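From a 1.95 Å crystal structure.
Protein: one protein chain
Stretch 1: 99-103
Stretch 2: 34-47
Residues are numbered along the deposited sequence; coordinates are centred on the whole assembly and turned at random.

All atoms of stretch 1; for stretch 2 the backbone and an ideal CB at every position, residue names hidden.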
# COMPACT_ATOMS: atom_id res chain seq x y z
N LEU A 99 1.86 -0.71 2.19
CA LEU A 99 2.64 -0.78 3.43
C LEU A 99 3.01 -2.21 3.76
O LEU A 99 2.15 -3.10 3.76
CB LEU A 99 1.86 -0.23 4.63
CG LEU A 99 0.98 0.99 4.50
CD1 LEU A 99 0.16 1.13 5.77
CD2 LEU A 99 1.84 2.25 4.30
N GLY A 100 4.28 -2.43 4.09
CA GLY A 100 4.73 -3.72 4.58
C GLY A 100 5.36 -4.58 3.51
O GLY A 100 5.78 -4.05 2.47
N PRO A 101 5.40 -5.89 3.72
CA PRO A 101 4.76 -6.55 4.86
C PRO A 101 5.39 -6.24 6.22
O PRO A 101 6.58 -5.94 6.31
CB PRO A 101 4.93 -8.04 4.55
CG PRO A 101 6.18 -8.09 3.68
CD PRO A 101 6.11 -6.86 2.86
N ASP A 102 4.57 -6.27 7.26
CA ASP A 102 5.04 -6.03 8.63
C ASP A 102 4.12 -6.72 9.64
O ASP A 102 3.31 -7.55 9.27
CB ASP A 102 5.13 -4.52 8.91
CG ASP A 102 6.35 -4.16 9.74
OD1 ASP A 102 6.52 -4.76 10.83
OD2 ASP A 102 7.20 -3.32 9.39
N GLU A 103 4.27 -6.40 10.93
CA GLU A 103 3.42 -6.95 11.98
C GLU A 103 2.08 -6.28 11.87
O GLU A 103 2.00 -5.05 11.85
CB GLU A 103 3.99 -6.67 13.38
CG GLU A 103 5.40 -7.16 13.59
CD GLU A 103 5.92 -6.93 14.99
OE1 GLU A 103 5.42 -6.01 15.68
OE2 GLU A 103 6.84 -7.66 15.39
N UNK A 34 10.97 -4.57 -2.62
CA UNK A 34 11.80 -3.79 -1.70
C UNK A 34 12.01 -4.54 -0.38
O UNK A 34 13.12 -4.61 0.15
CB UNK A 34 11.16 -2.43 -1.43
N UNK A 35 10.94 -5.15 0.14
CA UNK A 35 11.01 -5.84 1.43
C UNK A 35 11.88 -7.09 1.34
O UNK A 35 12.55 -7.46 2.29
CB UNK A 35 9.61 -6.21 1.91
N UNK A 36 11.88 -7.71 0.17
CA UNK A 36 12.74 -8.86 -0.09
C UNK A 36 14.22 -8.46 -0.01
O UNK A 36 15.06 -9.24 0.43
CB UNK A 36 12.42 -9.46 -1.46
N UNK A 37 14.52 -7.24 -0.44
CA UNK A 37 15.87 -6.70 -0.40
C UNK A 37 16.33 -6.29 1.01
O UNK A 37 17.37 -6.74 1.49
CB UNK A 37 15.96 -5.49 -1.34
N UNK A 38 15.54 -5.45 1.68
CA UNK A 38 15.97 -4.81 2.92
C UNK A 38 15.39 -5.41 4.20
O UNK A 38 15.86 -5.11 5.29
CB UNK A 38 15.60 -3.33 2.86
N UNK A 39 14.38 -6.28 4.05
CA UNK A 39 13.65 -6.85 5.18
C UNK A 39 13.33 -8.32 4.91
O UNK A 39 12.18 -8.76 5.02
CB UNK A 39 12.37 -6.06 5.45
N UNK A 40 14.36 -9.08 4.55
CA UNK A 40 14.20 -10.40 3.95
C UNK A 40 13.43 -11.38 4.83
O UNK A 40 12.49 -12.03 4.36
CB UNK A 40 15.58 -10.98 3.63
N UNK A 41 13.81 -11.48 6.10
CA UNK A 41 13.18 -12.44 7.01
C UNK A 41 11.69 -12.19 7.16
O UNK A 41 10.91 -13.14 7.23
CB UNK A 41 13.85 -12.38 8.38
N UNK A 42 11.30 -10.93 7.23
CA UNK A 42 9.90 -10.57 7.35
C UNK A 42 9.14 -10.80 6.03
O UNK A 42 7.98 -11.21 6.03
CB UNK A 42 9.78 -9.11 7.79
N UNK A 43 9.79 -10.53 4.91
CA UNK A 43 9.21 -10.82 3.62
C UNK A 43 8.97 -12.31 3.47
O UNK A 43 7.90 -12.72 3.04
CB UNK A 43 10.11 -10.30 2.50
N UNK A 44 9.98 -13.11 3.80
CA UNK A 44 9.89 -14.56 3.69
C UNK A 44 8.77 -15.16 4.54
O UNK A 44 8.05 -16.05 4.08
CB UNK A 44 11.23 -15.19 4.09
N UNK A 45 8.60 -14.67 5.76
CA UNK A 45 7.56 -15.18 6.64
C UNK A 45 6.19 -14.85 6.09
O UNK A 45 5.34 -15.73 5.96
CB UNK A 45 7.72 -14.61 8.05
N UNK A 46 5.98 -13.58 5.77
CA UNK A 46 4.80 -13.11 5.04
C UNK A 46 4.47 -13.99 3.85
O UNK A 46 3.35 -14.45 3.71
CB UNK A 46 5.01 -11.67 4.57
N UNK A 47 5.47 -14.21 3.00
CA UNK A 47 5.26 -14.90 1.73
C UNK A 47 4.91 -16.38 1.95
O UNK A 47 4.07 -16.93 1.25
CB UNK A 47 6.51 -14.78 0.85

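Stretch 1 turns a corner at P101, whose peptide bond to G100 is cis, and the proline ring faces the two helical segments of stretch 2, 34-38 and 40-47.

Position 34 is helical, its CA-to-CB bond sideways and nothing of stretch 1 near the ideal CB, so many residues would fit; it is R34. At 35 the bond points toward stretch 1, and the ideal CB lies 3.7 Å from P101 CD and 4.4 Å from G100 O. So close a wall favours a small side chain, alanine, serine or perhaps cysteine, and the carbonyl would tolerate a polar tip. The residue is S35. Its OG packs 3.4 Å from P101 CD and accepts a hydrogen bond from water 1 (2.7 Å from S35 OG), which also donates to P101 O (2.6 Å from the water oxygen).

Positions 36, 37 and 38 are out of reach, so stretch 1 sets no preference; they are M36, K37 and I38.

Position 39 leaves helical angles (phi/psi -141/52) and stands just before the next helix, where asparagine, aspartate, serine or glycine are common. Its CA-to-CB bond points toward stretch 1, but the ideal CB is still 5.9 Å from P101 O, leaving room for a longer polar group to address P101 O and the D102 carboxylate through solvent. The residue is N39. Its amide makes no capping bond; instead, ND2 donates to water 1 at 3.1 Å and to water 2 at 2.9 Å from N39 ND2. Water 2 in turn donates to D102 OD2, 2.7 Å from its oxygen.

Positions 40 and 41 are also out of reach; they are R40 and D41.

At 42 the bond points toward stretch 1, with P101 O 4.7 Å from the ideal CB. A medium aliphatic side chain would fill the gap, and V42 does: CG1 lies 3.5 Å from P101 O and 4.3 Å from D102 CA.

Position 43 points sideways although its backbone is near, so its side chain is loosely constrained; in F43, CA is 4.1 Å from P101 CG. Positions 44 and 45 offer stretch 1 no contact and are N44 and E45.

At 46 the ideal CB sits 3.6 Å from P101 CB. An aliphatic or flat aromatic group would suit the proline ring, and W46 lays its indole face against it: P101 CB is 3.3 Å from W46 CG and lies over the five-membered ring in a CH-pi contact. At 47 the bond points sideways, and stretch 1 sets no preference; it is Y47, whose end leads away.

Stretch 2, residues 34-47: RSMKINRDVFNEWY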
# COMPACT_ATOMS: atom_id res chain seq x y z
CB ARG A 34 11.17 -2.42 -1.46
CG ARG A 34 11.91 -1.58 -0.42
CD ARG A 34 11.56 -0.11 -0.41
NE ARG A 34 11.50 0.46 -1.76
CZ ARG A 34 10.48 1.16 -2.26
NH1 ARG A 34 9.38 1.41 -1.53
NH2 ARG A 34 10.56 1.62 -3.51
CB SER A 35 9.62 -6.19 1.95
OG SER A 35 8.90 -5.02 2.30
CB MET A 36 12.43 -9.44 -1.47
CG MET A 36 13.01 -10.82 -1.72
SD MET A 36 12.52 -11.57 -3.31
CE MET A 36 11.91 -10.20 -4.22
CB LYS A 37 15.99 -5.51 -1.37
CG LYS A 37 15.85 -5.89 -2.85
CD LYS A 37 16.16 -4.71 -3.80
CE LYS A 37 15.77 -5.00 -5.26
NZ LYS A 37 15.21 -3.78 -5.96
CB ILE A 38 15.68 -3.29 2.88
CG1 ILE A 38 14.19 -2.99 3.07
CG2 ILE A 38 16.20 -2.68 1.58
CD1 ILE A 38 13.83 -1.49 2.98
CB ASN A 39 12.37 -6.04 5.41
CG ASN A 39 11.89 -6.08 6.86
OD1 ASN A 39 12.63 -6.48 7.75
ND2 ASN A 39 10.65 -5.65 7.09
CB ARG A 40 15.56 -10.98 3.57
CG ARG A 40 15.54 -12.42 3.00
CD ARG A 40 14.97 -12.55 1.58
NE ARG A 40 15.90 -12.01 0.58
CZ ARG A 40 16.34 -12.66 -0.50
NH1 ARG A 40 15.97 -13.91 -0.77
NH2 ARG A 40 17.17 -12.03 -1.32
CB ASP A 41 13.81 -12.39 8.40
CG ASP A 41 15.30 -12.59 8.37
OD1 ASP A 41 15.83 -13.22 7.41
OD2 ASP A 41 16.04 -12.15 9.28
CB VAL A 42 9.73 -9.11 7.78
CG1 VAL A 42 8.27 -8.67 7.68
CG2 VAL A 42 10.27 -8.92 9.20
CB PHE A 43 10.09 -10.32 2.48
CG PHE A 43 9.79 -10.98 1.17
CD1 PHE A 43 8.77 -10.51 0.37
CD2 PHE A 43 10.50 -12.11 0.77
CE1 PHE A 43 8.47 -11.14 -0.83
CE2 PHE A 43 10.22 -12.73 -0.42
CZ PHE A 43 9.19 -12.24 -1.22
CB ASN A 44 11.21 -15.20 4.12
CG ASN A 44 12.24 -15.22 3.00
OD1 ASN A 44 11.90 -15.17 1.82
ND2 ASN A 44 13.51 -15.31 3.37
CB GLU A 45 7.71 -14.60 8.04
CG GLU A 45 6.66 -15.10 9.03
CD GLU A 45 6.81 -14.50 10.41
OE1 GLU A 45 7.94 -14.17 10.81
OE2 GLU A 45 5.78 -14.36 11.09
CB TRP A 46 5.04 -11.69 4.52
CG TRP A 46 3.91 -11.08 3.75
CD1 TRP A 46 2.67 -10.76 4.23
CD2 TRP A 46 3.93 -10.64 2.38
NE1 TRP A 46 1.92 -10.18 3.24
CE2 TRP A 46 2.66 -10.09 2.10
CE3 TRP A 46 4.89 -10.66 1.37
CZ2 TRP A 46 2.33 -9.56 0.84
CZ3 TRP A 46 4.56 -10.14 0.10
CH2 TRP A 46 3.30 -9.60 -0.15
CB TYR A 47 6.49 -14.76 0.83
CG TYR A 47 6.27 -15.28 -0.57
CD1 TYR A 47 5.60 -14.51 -1.52
CD2 TYR A 47 6.70 -16.56 -0.94
CE1 TYR A 47 5.37 -14.98 -2.79
CE2 TYR A 47 6.48 -17.04 -2.22
CZ TYR A 47 5.82 -16.25 -3.14
OH TYR A 47 5.58 -16.73 -4.42
O HOH W 1 8.54 -4.97 4.98
O HOH W 2 9.43 -4.85 9.59
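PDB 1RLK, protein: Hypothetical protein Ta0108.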